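PDB 5AN3: SGT1 from Saccharomyces cerevisiae, which probably acts as a co-chaperone adaptor, its helical TPR domain serving protein-protein contacts that link it to Skp1 and kinetochore or ubiquitin-ligase assembly. Local coordinates for residues 5-10 with 25-30; 43-48 with 69-74. One frame throughout, in Å; residues are numbered along the deposited sequence.

Interaction 1: residues 5-10 with 25-30; sequences KDLKTA and HLYDEI
L26 meets A10 where the two backbones come nearest, CA to CA 5.5 Å: the CB atoms of A10 and L26 lie 3.8 Å apart, and L26 CD1 rests near A10 CA. Y27 comes next. Its first torsion (chi1 -78°) sets CG beside the backbone N, and the ring then reaches the other helix although its CB does not point there. A10 CB sits over one face, 3.6 Å from the ring centroid and 15° off the normal, a CH-pi contact displaced slightly toward the rim. In the ring plane, L7 CD2 approaches the edge, 3.9 Å from Y27 CE1, the two side chains crossing at about a right angle. An alanine in place of Y27 would probably open a gap beside A10 and leave L7 CD2 without its aromatic neighbour. I30 closes the row a turn later: its CD1 reaches D6 O at 3.7 Å and L7 CD2 at 4.0 Å, while its CG1 faces D6 CB. The segment axes run antiparallel at 161°, 9.3 Å apart, as expected for the paired helices of a TPR-type hairpin. Since the contacts across it are carbon-rich and no polar bond links the segments, cohesion here depends on shape and on burial of A10, Y27 and I30.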
loop_
_atom_site.group_PDB
_atom_site.type_symbol
_atom_site.label_atom_id
_atom_site.label_comp_id
_atom_site.label_asym_id
_atom_site.label_seq_id
_atom_site.Cartn_x
_atom_site.Cartn_y
_atom_site.Cartn_z
ATOM N N LYS B 5 2.634 -28.862 -20.025
ATOM C CA LYS B 5 3.921 -28.155 -20.085
ATOM C C LYS B 5 3.701 -26.635 -20.128
ATOM O O LYS B 5 4.346 -25.911 -19.373
ATOM C CB LYS B 5 4.758 -28.617 -21.294
ATOM N N ASP B 6 2.766 -26.166 -20.979
ATOM C CA ASP B 6 2.425 -24.759 -21.152
ATOM C C ASP B 6 1.950 -24.133 -19.826
ATOM O O ASP B 6 2.364 -23.012 -19.522
ATOM C CB ASP B 6 1.366 -24.584 -22.251
ATOM C CG ASP B 6 1.835 -24.795 -23.694
ATOM O OD1 ASP B 6 3.062 -25.018 -23.910
ATOM O OD2 ASP B 6 0.987 -24.713 -24.606
ATOM N N LEU B 7 1.133 -24.871 -19.021
ATOM C CA LEU B 7 0.661 -24.440 -17.702
ATOM C C LEU B 7 1.818 -24.342 -16.705
ATOM O O LEU B 7 1.803 -23.465 -15.839
ATOM C CB LEU B 7 -0.401 -25.392 -17.141
ATOM C CG LEU B 7 -1.820 -25.267 -17.678
ATOM C CD1 LEU B 7 -2.615 -26.524 -17.381
ATOM C CD2 LEU B 7 -2.522 -24.024 -17.148
ATOM N N LYS B 8 2.805 -25.256 -16.817
ATOM C CA LYS B 8 3.993 -25.305 -15.965
ATOM C C LYS B 8 4.879 -24.070 -16.227
ATOM O O LYS B 8 5.315 -23.434 -15.264
ATOM C CB LYS B 8 4.768 -26.618 -16.182
ATOM N N THR B 9 5.085 -23.698 -17.524
ATOM C CA THR B 9 5.868 -22.529 -17.960
ATOM C C THR B 9 5.195 -21.242 -17.461
ATOM O O THR B 9 5.895 -20.337 -17.012
ATOM C CB THR B 9 6.040 -22.538 -19.500
ATOM O OG1 THR B 9 6.852 -23.636 -19.899
ATOM C CG2 THR B 9 6.588 -21.262 -20.065
ATOM N N ALA B 10 3.844 -21.167 -17.525
ATOM C CA ALA B 10 3.049 -20.020 -17.084
ATOM C C ALA B 10 3.129 -19.853 -15.561
ATOM O O ALA B 10 3.349 -18.737 -15.102
ATOM C CB ALA B 10 1.613 -20.182 -17.534
ATOM N N HIS B 25 -0.265 -13.420 -20.188
ATOM C CA HIS B 25 -0.464 -13.664 -21.616
ATOM C C HIS B 25 -0.200 -15.125 -21.979
ATOM O O HIS B 25 -0.820 -15.628 -22.922
ATOM C CB HIS B 25 0.338 -12.676 -22.458
ATOM C CG HIS B 25 -0.096 -11.259 -22.180
ATOM N ND1 HIS B 25 0.716 -10.373 -21.466
ATOM C CD2 HIS B 25 -1.289 -10.652 -22.428
ATOM C CE1 HIS B 25 0.014 -9.255 -21.348
ATOM N NE2 HIS B 25 -1.198 -9.372 -21.911
ATOM N N LEU B 26 0.632 -15.833 -21.183
ATOM C CA LEU B 26 0.823 -17.275 -21.329
ATOM C C LEU B 26 -0.476 -17.987 -20.981
ATOM O O LEU B 26 -0.852 -18.937 -21.680
ATOM C CB LEU B 26 1.975 -17.785 -20.454
ATOM C CG LEU B 26 3.374 -17.379 -20.926
ATOM C CD1 LEU B 26 4.383 -17.590 -19.843
ATOM C CD2 LEU B 26 3.775 -18.087 -22.198
ATOM N N TYR B 27 -1.201 -17.482 -19.947
ATOM C CA TYR B 27 -2.490 -18.047 -19.537
ATOM C C TYR B 27 -3.586 -17.726 -20.561
ATOM O O TYR B 27 -4.402 -18.606 -20.846
ATOM C CB TYR B 27 -2.881 -17.595 -18.124
ATOM C CG TYR B 27 -2.148 -18.361 -17.039
ATOM C CD1 TYR B 27 -2.292 -19.734 -16.912
ATOM C CD2 TYR B 27 -1.308 -17.708 -16.140
ATOM C CE1 TYR B 27 -1.640 -20.440 -15.907
ATOM C CE2 TYR B 27 -0.636 -18.411 -15.138
ATOM C CZ TYR B 27 -0.812 -19.776 -15.024
ATOM O OH TYR B 27 -0.174 -20.482 -14.040
ATOM N N ASP B 28 -3.571 -16.505 -21.156
ATOM C CA ASP B 28 -4.501 -16.109 -22.224
ATOM C C ASP B 28 -4.392 -17.073 -23.407
ATOM O O ASP B 28 -5.418 -17.504 -23.940
ATOM C CB ASP B 28 -4.210 -14.680 -22.711
ATOM C CG ASP B 28 -4.637 -13.571 -21.777
ATOM N N GLU B 29 -3.139 -17.429 -23.790
ATOM C CA GLU B 29 -2.817 -18.351 -24.891
ATOM C C GLU B 29 -3.400 -19.743 -24.605
ATOM O O GLU B 29 -3.994 -20.335 -25.504
ATOM C CB GLU B 29 -1.291 -18.419 -25.147
ATOM N N ILE B 30 -3.271 -20.239 -23.350
ATOM C CA ILE B 30 -3.827 -21.526 -22.918
ATOM C C ILE B 30 -5.343 -21.437 -22.969
ATOM O O ILE B 30 -5.978 -22.355 -23.476
ATOM C CB ILE B 30 -3.323 -21.949 -21.513
ATOM C CG1 ILE B 30 -1.805 -22.201 -21.521
ATOM C CG2 ILE B 30 -4.069 -23.176 -21.001
ATOM C CD1 ILE B 30 -1.107 -21.860 -20.246
#

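Interaction 2: residues 43-48 with 69-74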
loop_
_atom_site.group_PDB
_atom_site.type_symbol
_atom_site.label_atom_id
_atom_site.label_comp_id
_atom_site.label_asym_id
_atom_site.label_seq_id
_atom_site.Cartn_x
_atom_site.Cartn_y
_atom_site.Cartn_z
ATOM N N PHE B 43 -5.367 -19.168 -12.266
ATOM C CA PHE B 43 -4.105 -18.448 -12.210
ATOM C C PHE B 43 -4.076 -17.242 -13.109
ATOM O O PHE B 43 -3.280 -16.349 -12.827
ATOM C CB PHE B 43 -2.923 -19.359 -12.434
ATOM C CG PHE B 43 -2.749 -20.230 -11.213
ATOM C CD1 PHE B 43 -2.597 -19.664 -9.940
ATOM C CD2 PHE B 43 -2.797 -21.609 -11.315
ATOM C CE1 PHE B 43 -2.490 -20.469 -8.801
ATOM C CE2 PHE B 43 -2.671 -22.410 -10.181
ATOM C CZ PHE B 43 -2.531 -21.833 -8.931
ATOM N N LYS B 44 -4.983 -17.127 -14.113
ATOM C CA LYS B 44 -5.070 -15.859 -14.854
ATOM C C LYS B 44 -5.603 -14.798 -13.892
ATOM O O LYS B 44 -5.097 -13.681 -13.878
ATOM C CB LYS B 44 -5.935 -15.929 -16.111
ATOM C CG LYS B 44 -5.749 -14.697 -16.988
ATOM C CD LYS B 44 -6.705 -14.642 -18.151
ATOM C CE LYS B 44 -6.903 -13.203 -18.569
ATOM N NZ LYS B 44 -7.760 -13.087 -19.773
ATOM N N ALA B 45 -6.572 -15.175 -13.035
ATOM C CA ALA B 45 -7.154 -14.296 -12.033
ATOM C C ALA B 45 -6.072 -13.861 -11.031
ATOM O O ALA B 45 -6.041 -12.679 -10.682
ATOM C CB ALA B 45 -8.326 -14.983 -11.329
ATOM N N ALA B 46 -5.136 -14.792 -10.637
ATOM C CA ALA B 46 -3.981 -14.528 -9.749
ATOM C C ALA B 46 -3.054 -13.481 -10.382
ATOM O O ALA B 46 -2.648 -12.541 -9.692
ATOM C CB ALA B 46 -3.208 -15.810 -9.449
ATOM N N CYS B 47 -2.774 -13.602 -11.704
ATOM C CA CYS B 47 -1.976 -12.625 -12.457
ATOM C C CYS B 47 -2.588 -11.257 -12.332
ATOM O O CYS B 47 -1.884 -10.311 -11.982
ATOM C CB CYS B 47 -1.858 -13.019 -13.924
ATOM S SG CYS B 47 -0.854 -14.483 -14.214
ATOM N N LEU B 48 -3.904 -11.159 -12.621
ATOM C CA LEU B 48 -4.651 -9.909 -12.601
ATOM C C LEU B 48 -4.647 -9.286 -11.217
ATOM O O LEU B 48 -4.519 -8.067 -11.116
ATOM C CB LEU B 48 -6.087 -10.105 -13.110
ATOM C CG LEU B 48 -6.249 -10.489 -14.580
ATOM C CD1 LEU B 48 -7.670 -10.766 -14.874
ATOM C CD2 LEU B 48 -5.802 -9.392 -15.499
ATOM N N GLU B 69 -14.608 -12.541 -12.485
ATOM C CA GLU B 69 -15.303 -13.174 -13.615
ATOM C C GLU B 69 -14.587 -14.461 -14.054
ATOM O O GLU B 69 -15.253 -15.425 -14.414
ATOM C CB GLU B 69 -15.449 -12.196 -14.787
ATOM N N LEU B 70 -13.245 -14.496 -13.969
ATOM C CA LEU B 70 -12.463 -15.703 -14.273
ATOM C C LEU B 70 -12.709 -16.785 -13.205
ATOM O O LEU B 70 -12.766 -17.972 -13.533
ATOM C CB LEU B 70 -10.963 -15.385 -14.362
ATOM C CG LEU B 70 -10.474 -14.780 -15.669
ATOM C CD1 LEU B 70 -9.149 -14.111 -15.462
ATOM C CD2 LEU B 70 -10.348 -15.831 -16.742
ATOM N N LEU B 71 -12.893 -16.364 -11.935
ATOM C CA LEU B 71 -13.210 -17.285 -10.844
ATOM C C LEU B 71 -14.648 -17.750 -10.977
ATOM O O LEU B 71 -14.940 -18.896 -10.682
ATOM C CB LEU B 71 -12.955 -16.652 -9.472
ATOM C CG LEU B 71 -11.469 -16.371 -9.151
ATOM C CD1 LEU B 71 -11.331 -15.543 -7.916
ATOM C CD2 LEU B 71 -10.630 -17.655 -9.095
ATOM N N ASP B 72 -15.533 -16.894 -11.493
ATOM C CA ASP B 72 -16.932 -17.242 -11.752
ATOM C C ASP B 72 -17.005 -18.342 -12.797
ATOM O O ASP B 72 -17.741 -19.316 -12.605
ATOM C CB ASP B 72 -17.761 -16.008 -12.200
ATOM C CG ASP B 72 -18.072 -14.953 -11.133
ATOM O OD1 ASP B 72 -17.841 -15.229 -9.923
ATOM O OD2 ASP B 72 -18.565 -13.853 -11.506
ATOM N N LYS B 73 -16.208 -18.208 -13.874
ATOM C CA LYS B 73 -16.149 -19.146 -14.987
ATOM C C LYS B 73 -15.607 -20.490 -14.503
ATOM O O LYS B 73 -16.079 -21.537 -14.952
ATOM C CB LYS B 73 -15.297 -18.582 -16.130
ATOM C CG LYS B 73 -15.746 -19.087 -17.487
ATOM N N ALA B 74 -14.631 -20.454 -13.553
ATOM C CA ALA B 74 -14.001 -21.621 -12.938
ATOM C C ALA B 74 -15.007 -22.374 -12.113
ATOM O O ALA B 74 -15.079 -23.593 -12.239
ATOM C CB ALA B 74 -12.823 -21.206 -12.083
#
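L70 is gripped from several directions by the helix segment 43-48, and its CD1 is the focus. That methyl lies 3.7 Å from L48 CD1 and 3.7 Å from the backbone N of A45. K44 belongs to this tight part as well: its CG is anti to the backbone N (chi1 -168°) and the chain stays extended beyond it, crossing L70 at about a right angle with CB, CG, CD and CE all within 3.9 Å of L70 CD1. Nearest-CA pairing puts A45 against L70 at 5.9 Å, and their CB atoms are separated by 4.0 Å, consistent with the small alanine allowing the backbones to approach. L71, the next residue, adds to this from the adjacent side of its helix: its CB does not point at the other segment, but CG comes within 4.1 Å of A45 CB.

The outer side is the flank where the lysine chain runs on past L70, its methylenes making the contact and the ammonium NZ extending beyond it. K44 and L70 are partly exposed, whereas A45, L48 and L71 are buried. The two segments together bury 193 Å², of which L70 contributes the largest single share. Their axes run near-antiparallel at 168°, consistent with the stacked helices of a TPR domain.

Helix 38-52 is thus placed between two layers: K44 and L48 also touch helix 20-33, through L31 and L24, and A46 and C47 pack on L14 of helix 3-16. On the other flank L71 continues to R93, Y94 and H97 of helix 84-100, which carries the packing of helix 61-81 onward to the next helix.

In the fold
The two interactions follow one another along the chain: interaction 1 pairs helices 3-16 and 20-33, and interaction 2 pairs the next two, 38-52 and 61-81. Their centres are about 14 Å apart. Interaction 1 lies about 15 Å from the centre of the chain, towards its N-terminal end, and interaction 2 about 6 Å from it. They join directly where helix 20-33 meets helix 38-52: Y27 CZ is 3.4 Å from F43 CB, and Y27 CB lies 4.0 Å from K44 CB. Y27 thus links interaction 1 to the helix that carries interaction 2. Such serial stacking is consistent with a TPR domain, an all-helical solenoid in which successive antiparallel helices pack against one another.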